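Local coordinates for protein probable threonyl-tRNA synthetase 1 (Aeropyrum pernix, PDB 3A32) that probably attaches threonine to tRNA(Thr) in two ATP-dependent steps, as a zinc-binding class II aminoacyl-tRNA synthetase that lacks its own editing domain, at residues Gly330-Pro333 with Ala337-Gln340; Ala342-Lys347 with Thr382-Asp387; Ser362-Leu367 with Val374-Ser379; Arg389-Thr394 with Ala398-Ile403; Val417-Leu420 with Arg425-Leu428. All coordinates share one frame; numbering follows the deposited sequence.

Contact 1: Gly330-Pro333 with Ala337-Gln340; sequences GRMP and APIQ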
# COMPACT_ATOMS: atom_id res chain seq x y z
N GLY A 330 12.71 15.15 -14.35
CA GLY A 330 11.60 15.49 -13.53
C GLY A 330 10.26 15.12 -14.15
O GLY A 330 9.23 15.44 -13.57
N ARG A 331 10.29 14.41 -15.29
CA ARG A 331 9.06 14.14 -16.08
C ARG A 331 8.50 12.76 -15.83
O ARG A 331 9.03 11.76 -16.33
CB ARG A 331 9.30 14.35 -17.58
CG ARG A 331 9.72 15.77 -17.93
CD ARG A 331 8.61 16.85 -17.74
NE ARG A 331 9.09 18.20 -18.07
CZ ARG A 331 8.32 19.28 -18.18
NH1 ARG A 331 7.00 19.22 -17.96
NH2 ARG A 331 8.88 20.43 -18.53
N MET A 332 7.44 12.71 -15.04
CA MET A 332 6.82 11.46 -14.61
C MET A 332 5.78 10.99 -15.63
O MET A 332 5.08 11.84 -16.25
CB MET A 332 6.09 11.66 -13.26
CG MET A 332 7.00 12.13 -12.09
SD MET A 332 8.36 10.98 -11.82
CE MET A 332 7.45 9.57 -11.11
N PRO A 333 5.61 9.64 -15.75
CA PRO A 333 4.50 9.12 -16.55
C PRO A 333 3.17 9.53 -15.90
O PRO A 333 3.13 9.67 -14.67
CB PRO A 333 4.66 7.59 -16.47
CG PRO A 333 5.73 7.32 -15.44
CD PRO A 333 6.42 8.59 -15.09
N ALA A 337 2.44 11.03 -11.87
CA ALA A 337 2.76 12.45 -11.84
C ALA A 337 2.07 13.05 -10.61
O ALA A 337 0.85 12.89 -10.42
CB ALA A 337 2.25 13.13 -13.14
N PRO A 338 2.83 13.78 -9.77
CA PRO A 338 2.17 14.48 -8.65
C PRO A 338 0.95 15.30 -9.13
O PRO A 338 -0.16 15.14 -8.58
CB PRO A 338 3.30 15.37 -8.09
CG PRO A 338 4.57 14.59 -8.41
CD PRO A 338 4.29 14.03 -9.81
N ILE A 339 1.12 16.16 -10.15
CA ILE A 339 -0.01 16.88 -10.75
C ILE A 339 -0.33 16.25 -12.11
O ILE A 339 0.51 16.28 -13.03
CB ILE A 339 0.28 18.42 -10.89
CG1 ILE A 339 0.58 19.04 -9.51
CG2 ILE A 339 -0.90 19.14 -11.60
CD1 ILE A 339 1.07 20.54 -9.54
N GLN A 340 -1.53 15.68 -12.25
CA GLN A 340 -1.93 15.05 -13.49
C GLN A 340 -2.48 16.03 -14.54
O GLN A 340 -2.10 15.97 -15.71
CB GLN A 340 -2.93 13.93 -13.19
CG GLN A 340 -2.20 12.74 -12.48
CD GLN A 340 -3.10 11.61 -12.18
OE1 GLN A 340 -4.09 11.76 -11.45
NE2 GLN A 340 -2.76 10.43 -12.70

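Contact 2: Ala342-Lys347 with Thr382-Asp387; sequences AVIAVK and TGLSSD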
# COMPACT_ATOMS: atom_id res chain seq x y z
N ALA A 342 -2.91 20.18 -15.03
CA ALA A 342 -2.86 21.57 -14.57
C ALA A 342 -3.87 22.34 -15.42
O ALA A 342 -3.79 22.29 -16.67
CB ALA A 342 -1.47 22.16 -14.69
N VAL A 343 -4.82 23.00 -14.78
CA VAL A 343 -5.87 23.76 -15.45
C VAL A 343 -5.54 25.24 -15.27
O VAL A 343 -5.52 25.75 -14.13
CB VAL A 343 -7.29 23.43 -14.87
CG1 VAL A 343 -8.37 24.26 -15.54
CG2 VAL A 343 -7.65 21.90 -15.01
N ILE A 344 -5.22 25.91 -16.37
CA ILE A 344 -4.65 27.26 -16.39
C ILE A 344 -5.64 28.26 -17.02
O ILE A 344 -5.93 28.19 -18.21
CB ILE A 344 -3.27 27.28 -17.09
CG1 ILE A 344 -2.31 26.32 -16.37
CG2 ILE A 344 -2.63 28.69 -17.04
CD1 ILE A 344 -1.36 25.59 -17.22
N ALA A 345 -6.16 29.16 -16.18
CA ALA A 345 -7.20 30.07 -16.60
C ALA A 345 -6.51 31.35 -17.10
O ALA A 345 -5.88 32.06 -16.32
CB ALA A 345 -8.14 30.37 -15.40
N VAL A 346 -6.57 31.63 -18.40
CA VAL A 346 -5.85 32.81 -18.91
C VAL A 346 -6.79 34.03 -18.94
O VAL A 346 -7.54 34.26 -19.91
CB VAL A 346 -5.23 32.56 -20.25
CG1 VAL A 346 -4.29 33.73 -20.62
CG2 VAL A 346 -4.49 31.15 -20.28
N LYS A 347 -6.79 34.78 -17.84
CA LYS A 347 -7.74 35.88 -17.69
C LYS A 347 -7.34 37.09 -18.54
O LYS A 347 -6.17 37.27 -18.87
CB LYS A 347 -7.92 36.25 -16.22
CG LYS A 347 -9.06 35.47 -15.60
CD LYS A 347 -8.79 35.10 -14.16
CE LYS A 347 -9.78 33.97 -13.71
NZ LYS A 347 -10.97 34.43 -12.86
N THR A 382 -0.90 38.68 -20.17
CA THR A 382 0.50 39.16 -20.00
C THR A 382 1.36 38.29 -19.05
O THR A 382 2.55 38.14 -19.30
CB THR A 382 0.54 40.61 -19.58
OG1 THR A 382 -0.04 40.74 -18.29
CG2 THR A 382 -0.28 41.44 -20.57
N GLY A 383 0.75 37.73 -18.01
CA GLY A 383 1.43 36.82 -17.08
C GLY A 383 1.74 35.42 -17.64
O GLY A 383 2.67 34.76 -17.15
N LEU A 384 1.02 34.98 -18.68
CA LEU A 384 1.05 33.57 -19.12
C LEU A 384 2.44 33.00 -19.29
O LEU A 384 2.77 31.96 -18.76
CB LEU A 384 0.22 33.32 -20.39
CG LEU A 384 -0.01 31.83 -20.70
CD1 LEU A 384 -0.80 31.08 -19.62
CD2 LEU A 384 -0.59 31.65 -22.09
N SER A 385 3.27 33.71 -20.04
CA SER A 385 4.56 33.20 -20.45
C SER A 385 5.45 32.90 -19.26
O SER A 385 6.10 31.87 -19.23
CB SER A 385 5.21 34.18 -21.40
OG SER A 385 6.57 33.84 -21.62
N SER A 386 5.47 33.78 -18.27
CA SER A 386 6.24 33.55 -17.04
C SER A 386 5.59 32.55 -16.09
O SER A 386 6.29 31.86 -15.36
CB SER A 386 6.50 34.87 -16.31
OG SER A 386 6.44 34.68 -14.89
N ASP A 387 4.26 32.49 -16.08
CA ASP A 387 3.54 31.51 -15.26
C ASP A 387 3.85 30.07 -15.75
O ASP A 387 4.12 29.18 -14.94
CB ASP A 387 2.03 31.74 -15.28
CG ASP A 387 1.58 32.92 -14.38
OD1 ASP A 387 2.34 33.42 -13.54
OD2 ASP A 387 0.44 33.35 -14.52

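Contact 3: Ser362-Leu367 with Val374-Ser379; sequences SIAKGL and VAVKGS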
# COMPACT_ATOMS: atom_id res chain seq x y z
N SER A 362 -15.18 24.40 -13.14
CA SER A 362 -15.97 23.18 -13.37
C SER A 362 -15.16 22.00 -13.90
O SER A 362 -15.33 20.87 -13.44
CB SER A 362 -17.10 23.45 -14.32
OG SER A 362 -17.99 24.33 -13.71
N ILE A 363 -14.29 22.25 -14.88
CA ILE A 363 -13.37 21.19 -15.36
C ILE A 363 -12.54 20.66 -14.18
O ILE A 363 -12.48 19.47 -13.98
CB ILE A 363 -12.45 21.66 -16.54
CG1 ILE A 363 -13.30 21.91 -17.82
CG2 ILE A 363 -11.31 20.61 -16.80
CD1 ILE A 363 -12.54 22.64 -18.97
N ALA A 364 -11.95 21.55 -13.39
CA ALA A 364 -11.14 21.13 -12.23
C ALA A 364 -11.93 20.24 -11.30
O ALA A 364 -11.47 19.13 -10.98
CB ALA A 364 -10.59 22.33 -11.47
N LYS A 365 -13.12 20.69 -10.89
CA LYS A 365 -13.99 19.88 -10.03
C LYS A 365 -14.33 18.54 -10.66
O LYS A 365 -14.33 17.52 -9.97
CB LYS A 365 -15.32 20.58 -9.68
CG LYS A 365 -15.20 21.73 -8.69
CD LYS A 365 -16.56 22.57 -8.62
CE LYS A 365 -16.34 23.95 -7.95
NZ LYS A 365 -14.99 24.11 -7.29
N GLY A 366 -14.67 18.57 -11.94
CA GLY A 366 -15.09 17.35 -12.62
C GLY A 366 -13.95 16.33 -12.70
O GLY A 366 -14.16 15.12 -12.49
N LEU A 367 -12.75 16.80 -13.04
CA LEU A 367 -11.51 15.91 -13.02
C LEU A 367 -11.19 15.34 -11.63
O LEU A 367 -10.83 14.17 -11.51
CB LEU A 367 -10.30 16.68 -13.55
CG LEU A 367 -10.49 16.99 -15.05
CD1 LEU A 367 -9.42 17.98 -15.44
CD2 LEU A 367 -10.44 15.73 -15.89
N VAL A 374 -5.27 17.30 -9.64
CA VAL A 374 -5.57 18.54 -10.37
C VAL A 374 -4.93 19.76 -9.65
O VAL A 374 -4.93 19.84 -8.40
CB VAL A 374 -7.13 18.73 -10.57
CG1 VAL A 374 -7.46 19.95 -11.51
CG2 VAL A 374 -7.76 17.48 -11.16
N ALA A 375 -4.35 20.68 -10.42
CA ALA A 375 -3.96 21.98 -9.89
C ALA A 375 -4.52 23.08 -10.83
O ALA A 375 -4.33 23.00 -12.05
CB ALA A 375 -2.44 22.07 -9.78
N VAL A 376 -5.24 24.06 -10.27
CA VAL A 376 -5.73 25.21 -11.05
C VAL A 376 -4.77 26.35 -10.84
O VAL A 376 -4.34 26.58 -9.72
CB VAL A 376 -7.10 25.66 -10.58
CG1 VAL A 376 -7.55 26.94 -11.35
CG2 VAL A 376 -8.09 24.56 -10.78
N LYS A 377 -4.41 27.02 -11.93
CA LYS A 377 -3.59 28.22 -11.84
C LYS A 377 -4.37 29.41 -12.47
O LYS A 377 -4.86 29.31 -13.57
CB LYS A 377 -2.24 27.98 -12.56
CG LYS A 377 -1.27 29.18 -12.64
CD LYS A 377 -0.89 29.76 -11.25
CE LYS A 377 -0.08 31.03 -11.44
NZ LYS A 377 0.58 31.49 -10.18
N GLY A 378 -4.54 30.49 -11.72
CA GLY A 378 -5.10 31.74 -12.23
C GLY A 378 -4.00 32.52 -12.93
O GLY A 378 -3.02 32.90 -12.32
N SER A 379 -4.14 32.73 -14.22
CA SER A 379 -3.07 33.42 -14.97
C SER A 379 -3.69 34.58 -15.74
O SER A 379 -4.82 34.97 -15.44
CB SER A 379 -2.35 32.44 -15.90
OG SER A 379 -1.15 33.01 -16.42

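Contact 4: Arg389-Thr394 with Ala398-Ile403; sequences RHIEST and AVNVFI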
# COMPACT_ATOMS: atom_id res chain seq x y z
N ARG A 389 6.40 29.06 -17.64
CA ARG A 389 7.80 28.80 -17.39
C ARG A 389 8.05 28.32 -15.94
O ARG A 389 8.75 27.34 -15.74
CB ARG A 389 8.65 30.03 -17.80
CG ARG A 389 9.71 30.50 -16.80
CD ARG A 389 11.20 30.41 -17.23
NE ARG A 389 12.03 29.75 -16.19
CZ ARG A 389 13.37 29.67 -16.19
NH1 ARG A 389 14.10 30.25 -17.15
NH2 ARG A 389 13.98 29.02 -15.20
N HIS A 390 7.44 28.98 -14.95
CA HIS A 390 7.50 28.51 -13.57
C HIS A 390 6.91 27.11 -13.37
O HIS A 390 7.51 26.24 -12.70
CB HIS A 390 6.84 29.51 -12.62
CG HIS A 390 7.55 30.82 -12.57
ND1 HIS A 390 6.90 32.02 -12.78
CD2 HIS A 390 8.85 31.14 -12.35
CE1 HIS A 390 7.76 33.02 -12.67
NE2 HIS A 390 8.96 32.51 -12.43
N ILE A 391 5.74 26.90 -13.97
CA ILE A 391 5.07 25.62 -13.93
C ILE A 391 5.99 24.53 -14.54
O ILE A 391 6.18 23.48 -13.96
CB ILE A 391 3.68 25.73 -14.61
CG1 ILE A 391 2.70 26.47 -13.72
CG2 ILE A 391 3.14 24.37 -15.01
CD1 ILE A 391 1.50 27.04 -14.45
N GLU A 392 6.56 24.80 -15.72
CA GLU A 392 7.46 23.83 -16.37
C GLU A 392 8.77 23.58 -15.63
O GLU A 392 9.37 22.47 -15.75
CB GLU A 392 7.78 24.26 -17.79
CG GLU A 392 6.56 24.37 -18.66
CD GLU A 392 5.82 23.01 -18.87
OE1 GLU A 392 6.06 22.01 -18.17
OE2 GLU A 392 4.97 22.96 -19.75
N SER A 393 9.27 24.57 -14.91
CA SER A 393 10.59 24.40 -14.35
C SER A 393 10.51 23.77 -12.95
O SER A 393 11.51 23.35 -12.39
CB SER A 393 11.38 25.72 -14.41
OG SER A 393 10.81 26.62 -13.53
N THR A 394 9.29 23.64 -12.43
CA THR A 394 9.01 23.27 -11.05
C THR A 394 8.05 22.09 -10.93
O THR A 394 8.48 20.99 -10.63
CB THR A 394 8.54 24.50 -10.26
OG1 THR A 394 9.70 25.32 -10.04
CG2 THR A 394 8.00 24.11 -8.91
N ALA A 398 1.60 16.55 -15.66
CA ALA A 398 1.53 15.62 -16.80
C ALA A 398 0.82 16.27 -18.00
O ALA A 398 1.31 16.20 -19.11
CB ALA A 398 0.83 14.27 -16.39
N VAL A 399 -0.31 16.94 -17.77
CA VAL A 399 -1.10 17.56 -18.86
C VAL A 399 -1.42 19.00 -18.46
O VAL A 399 -1.89 19.19 -17.36
CB VAL A 399 -2.43 16.74 -19.11
CG1 VAL A 399 -3.27 17.35 -20.26
CG2 VAL A 399 -2.14 15.22 -19.44
N ASN A 400 -1.14 19.99 -19.32
CA ASN A 400 -1.60 21.39 -19.15
C ASN A 400 -2.86 21.66 -19.95
O ASN A 400 -2.89 21.35 -21.14
CB ASN A 400 -0.52 22.47 -19.50
CG ASN A 400 0.73 22.37 -18.63
OD1 ASN A 400 0.70 21.83 -17.50
ND2 ASN A 400 1.88 22.85 -19.17
N VAL A 401 -3.89 22.21 -19.31
CA VAL A 401 -5.16 22.57 -20.00
C VAL A 401 -5.28 24.08 -19.93
O VAL A 401 -5.37 24.65 -18.85
CB VAL A 401 -6.41 21.85 -19.40
CG1 VAL A 401 -7.71 22.24 -20.13
CG2 VAL A 401 -6.22 20.30 -19.41
N PHE A 402 -5.18 24.74 -21.08
CA PHE A 402 -5.21 26.20 -21.12
C PHE A 402 -6.60 26.66 -21.45
O PHE A 402 -7.17 26.26 -22.47
CB PHE A 402 -4.22 26.76 -22.15
CG PHE A 402 -2.76 26.60 -21.73
CD1 PHE A 402 -2.18 27.50 -20.83
CD2 PHE A 402 -1.99 25.54 -22.21
CE1 PHE A 402 -0.86 27.36 -20.43
CE2 PHE A 402 -0.66 25.39 -21.81
CZ PHE A 402 -0.08 26.30 -20.93
N ILE A 403 -7.17 27.46 -20.55
CA ILE A 403 -8.49 27.99 -20.80
C ILE A 403 -8.47 29.50 -20.85
O ILE A 403 -8.42 30.14 -19.83
CB ILE A 403 -9.54 27.52 -19.83
CG1 ILE A 403 -9.55 25.98 -19.77
CG2 ILE A 403 -10.96 28.10 -20.32
CD1 ILE A 403 -10.11 25.43 -18.57

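Contact 5: Val417-Leu420 with Arg425-Leu428; sequences VFDL and RRRL. With SO4 (sulfate ion), chain D.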
# COMPACT_ATOMS: atom_id res chain seq x y z
N VAL A 417 -0.06 17.63 -23.59
CA VAL A 417 0.44 16.42 -22.96
C VAL A 417 1.97 16.43 -23.11
O VAL A 417 2.51 16.93 -24.09
CB VAL A 417 -0.26 15.20 -23.66
CG1 VAL A 417 0.30 13.87 -23.14
CG2 VAL A 417 -1.80 15.24 -23.45
N PHE A 418 2.70 15.96 -22.13
CA PHE A 418 4.14 15.99 -22.25
C PHE A 418 4.55 14.64 -22.80
O PHE A 418 4.20 13.59 -22.24
CB PHE A 418 4.83 16.25 -20.91
CG PHE A 418 6.29 16.39 -21.07
CD1 PHE A 418 6.86 17.66 -21.41
CD2 PHE A 418 7.12 15.24 -21.01
CE1 PHE A 418 8.25 17.80 -21.66
CE2 PHE A 418 8.51 15.35 -21.26
CZ PHE A 418 9.09 16.63 -21.57
N ASP A 419 5.30 14.67 -23.88
CA ASP A 419 5.70 13.46 -24.60
C ASP A 419 7.05 12.98 -24.10
O ASP A 419 8.06 13.64 -24.31
CB ASP A 419 5.85 13.79 -26.08
CG ASP A 419 5.74 12.57 -26.93
OD1 ASP A 419 4.64 11.95 -26.88
OD2 ASP A 419 6.73 12.21 -27.63
N LEU A 420 7.06 11.84 -23.42
CA LEU A 420 8.28 11.40 -22.72
C LEU A 420 9.42 11.03 -23.65
O LEU A 420 10.56 11.26 -23.31
CB LEU A 420 8.01 10.28 -21.72
CG LEU A 420 7.01 10.60 -20.59
CD1 LEU A 420 6.73 9.30 -19.82
CD2 LEU A 420 7.52 11.76 -19.66
N ARG A 425 6.30 18.99 -24.85
CA ARG A 425 4.84 19.17 -24.89
C ARG A 425 4.25 18.93 -26.29
O ARG A 425 4.81 19.35 -27.32
CB ARG A 425 4.46 20.59 -24.45
CG ARG A 425 4.75 20.88 -23.00
CD ARG A 425 3.59 20.47 -22.12
NE ARG A 425 3.92 20.67 -20.69
CZ ARG A 425 3.39 19.95 -19.71
NH1 ARG A 425 2.53 18.97 -19.99
NH2 ARG A 425 3.75 20.19 -18.48
N ARG A 426 3.10 18.29 -26.33
CA ARG A 426 2.45 18.10 -27.58
C ARG A 426 1.02 18.59 -27.47
O ARG A 426 0.27 18.12 -26.63
CB ARG A 426 2.50 16.62 -28.00
CG ARG A 426 1.91 16.35 -29.37
CD ARG A 426 2.20 14.89 -29.84
NE ARG A 426 1.34 13.96 -29.13
CZ ARG A 426 0.06 13.72 -29.44
NH1 ARG A 426 -0.53 14.34 -30.48
NH2 ARG A 426 -0.62 12.85 -28.70
N ARG A 427 0.65 19.52 -28.36
CA ARG A 427 -0.65 20.17 -28.37
C ARG A 427 -1.73 19.34 -28.96
O ARG A 427 -1.58 18.75 -30.03
CB ARG A 427 -0.56 21.51 -29.11
CG ARG A 427 -1.73 22.41 -28.88
CD ARG A 427 -1.49 23.81 -29.35
NE ARG A 427 -2.79 24.42 -29.57
CZ ARG A 427 -3.00 25.66 -30.01
NH1 ARG A 427 -1.99 26.47 -30.33
NH2 ARG A 427 -4.24 26.08 -30.18
N LEU A 428 -2.86 19.27 -28.26
CA LEU A 428 -4.07 18.61 -28.78
C LEU A 428 -5.17 19.64 -28.77
O LEU A 428 -5.18 20.53 -27.94
CB LEU A 428 -4.53 17.42 -27.93
CG LEU A 428 -3.55 16.39 -27.42
CD1 LEU A 428 -4.26 15.51 -26.39
CD2 LEU A 428 -2.93 15.54 -28.54
S SO4 D . -4.05 29.43 -31.40
O1 SO4 D . -4.10 30.88 -31.54
O2 SO4 D . -4.53 28.85 -32.67
O3 SO4 D . -2.68 29.04 -31.11
O4 SO4 D . -4.83 29.03 -30.23

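Contact 1: Gly330-Pro333 with Ala337-Gln340
Met332 sets the first carbons of its side chain against Ala337 and Pro338, within the loop that runs from helix 317-327 of the class II catalytic core to strand 341-347 of the anticodon-binding domain. Its CB sits 3.7 Å from Ala337 CA, and the methylene Met332 CB and the methyl Ala337 CB are 4.1 Å apart. One bond further out, Met332 CG meets Pro338 CD at 4.0 Å, with the methionine chain crossing the proline ring at about a right angle. CG stands anti to the carbonyl carbon (chi1 -60°), and two more bends follow, at chi2 and at chi3 (-71°), which curl the thioether back from Ala337 and Pro338. The same side chain also packs on Leu321, Tyr324 and Leu325, so it lies between the loop and helix 317-327. Gln340 NE2 bonds back to Phe334 O within the loop, and its OE1 to Arg373 N at the start of the neighbouring strand 373-380. The turn itself is closed by contact rather than by a bond: Pro333 O lies 3.2 Å from Ala337 N at too poor an angle for a hydrogen bond, and Ala337 CB comes to 3.9 Å from Pro333 O.

Contact 2: Ala342-Lys347 with Thr382-Asp387
Leu384 reaches strand 342-347 with a single methyl, CD1, which touches two branches on the strand at once. Val346 CG2 is the nearer, 3.7 Å from Leu384 CD1; Ile344 CG2 lies 4.0 Å from the same carbon. The leucine crosses both strand side chains at about a right angle, and its methyl spans Ile344 and Val346 on one face of the strand. With CG placed anti to the backbone N (chi1 -168°), the Leu384 chain extends out from the helix toward the strand. Around this first shell, Phe402 and Ser379 each touch both Leu384 and Ile344, bringing in the strands that flank 341-347 in the sheet. Polar bonds hold the chain around 380-387: Ser380 OG pairs with Gly383 N, Ser379 OG with Asp387 OD2, and Asp387 N donates to Gly383 O at 3.0 Å. On the other face of strand 342-347, Val343 and Ala345 pack on helix 353-369, so the strand lies between two helical layers, as expected of the alpha/beta anticodon-binding domain. Nothing polar crosses between 342-347 and 382-387; their attachment rests on aliphatic packing, and the bonds that position the helix come from its own turn and from strand 373-380.

Contact 3: Ser362-Leu367 with Val374-Ser379
Val374 straddles one turn of helix 362-367 with its two methyls, one directed at Ala364 and the other at Leu367. CG1 stands anti to the backbone N (chi1 -173°) and comes to 3.9 Å from Ala364 CB, while CG2, on the other branch, lies 3.6 Å from Leu367 CB. Two residues along the strand, Val376 offers its CG2 to the same alanine methyl: Ala364 CB and Val376 CG2 are 3.4 Å apart, tighter than usual for two carbons. The Ala364 methyl thus rests against two valines of the strand, and its small size lets the helix come close, with the two short axes 8.7 Å apart and running nearly antiparallel at 169°. This is the return half of the beta-alpha-beta crossover formed by strand 341-347, helix 353-369 and strand 373-380. Leu367 also touches Phe341 and Leu442, and Ile363 packs on helix 435-457 too, so the helix is held on a second side. With a glycine at Val374, both methyls that brace Ala364 and Leu367 disappear, which would probably open a gap between helix and strand just where they approach. No hydrogen bond joins 362-367 to 374-379, so here helix and strand are held by close-fitting aliphatic surfaces, while the main-chain bonds of its own turns keep the helix in shape.

Contact 4: Arg389-Thr394 with Ala398-Ile403
Asn400 points its amide from the strand at the helix, where Glu392 and Ile391 receive its two ends. Its ND2 lies 3.1 Å from Glu392 OE2, and the bond is weak, with an N-H...O angle of 123°. The side chains approach from opposite directions, their amide and carboxylate planes turned 49° apart. Glu392 gets there by a bend at chi2 (-63°), which folds the carboxylate back toward the strand. Its stronger partners are arginines: OE2 forms a salt bridge with Arg425 NE and OE1 another with Arg331 NH1, and this pair of positive charges would probably keep the carboxylate ionised. The other end of the amide, Asn400 OD1, faces Ile391 CG2 at 4.3 Å and is buried with no polar partner in the model. Helix 384-393 lies on the face of the mixed sheet opposite helix 353-369, and it carries the chain from strand 373-380 over to strand 399-403, a second beta-alpha-beta crossover that passes across strand 341-347 lying between them. Ile391 also packs on Pro397 and Leu471, where the chain leaves the helix for the strand and where it ends. Near the C-terminal end of the helix, Arg389 O accepts from both Ser393 N and Ser393 OG, the hydroxyl oxygen 3.1 Å away, and the two donors approach from opposite faces of the carbonyl plane.

Contact 5: Val417-Leu420 with Arg425-Leu428
Val417 O takes the shortest bond across this hairpin, from Arg426 N at 2.7 Å, and the CA of Arg425 adds a C-H...O contact to the same oxygen. Val417 N returns a bond to Arg426 O at 3.1 Å, making Val417 and Arg426 an antiparallel hydrogen-bonded pair; Phe418 and Arg425 form the non-hydrogen-bonded pair beside it. Arg425 bends sharply at chi2 (-88°), which brings its guanidinium back against Phe418. Phe418 CB lies over one face of that group, 3.7 Å from Arg425 NH1, and ring and guanidinium planes stand 86° apart. The charged end is held by Glu392, through NE, and by Pro397 O, through NH2. With a leucine in place of Arg425, Glu392 would probably lose one of its two positive partners, and Pro397 O this donor. Arg427 holds a sulfate, probably from the crystallisation liquor, at its guanidinium edge: NH1 is 2.8 Å from O3 and NH2 3.0 Å from O4 of the ion, which Lys406 also binds. On the sheet face away from Phe418 and Arg425, Val417 CG2 meets Leu428 CD1 at 3.8 Å. Helix 435-457 covers these two through Val445 and Leu449, while strand 412-419 lies between strand 399-403 and 424-431, the outermost strand on this side of the sheet.

How the contacts relate
Contact 1 comes first along the chain, in the connection leading out of the catalytic core. The other four belong to the anticodon-binding domain and reach one six-stranded mixed sheet. Contact 3 is nested inside the loop closed by contact 2; contacts 4 and 5 follow. Contact 4 lies centrally, its centre 9 Å from that of contact 2, 11 Å from those of contacts 1 and 5, and 12 Å from that of contact 3. It shares helix 384-393 with contact 2. Contacts 3 and 5, 19 Å apart, do not touch. Through the Glu392 salt bridges and the backbone bonds of Ile339 to Ala398 and Gln340 to Val399, the linker is fastened to the domain it introduces.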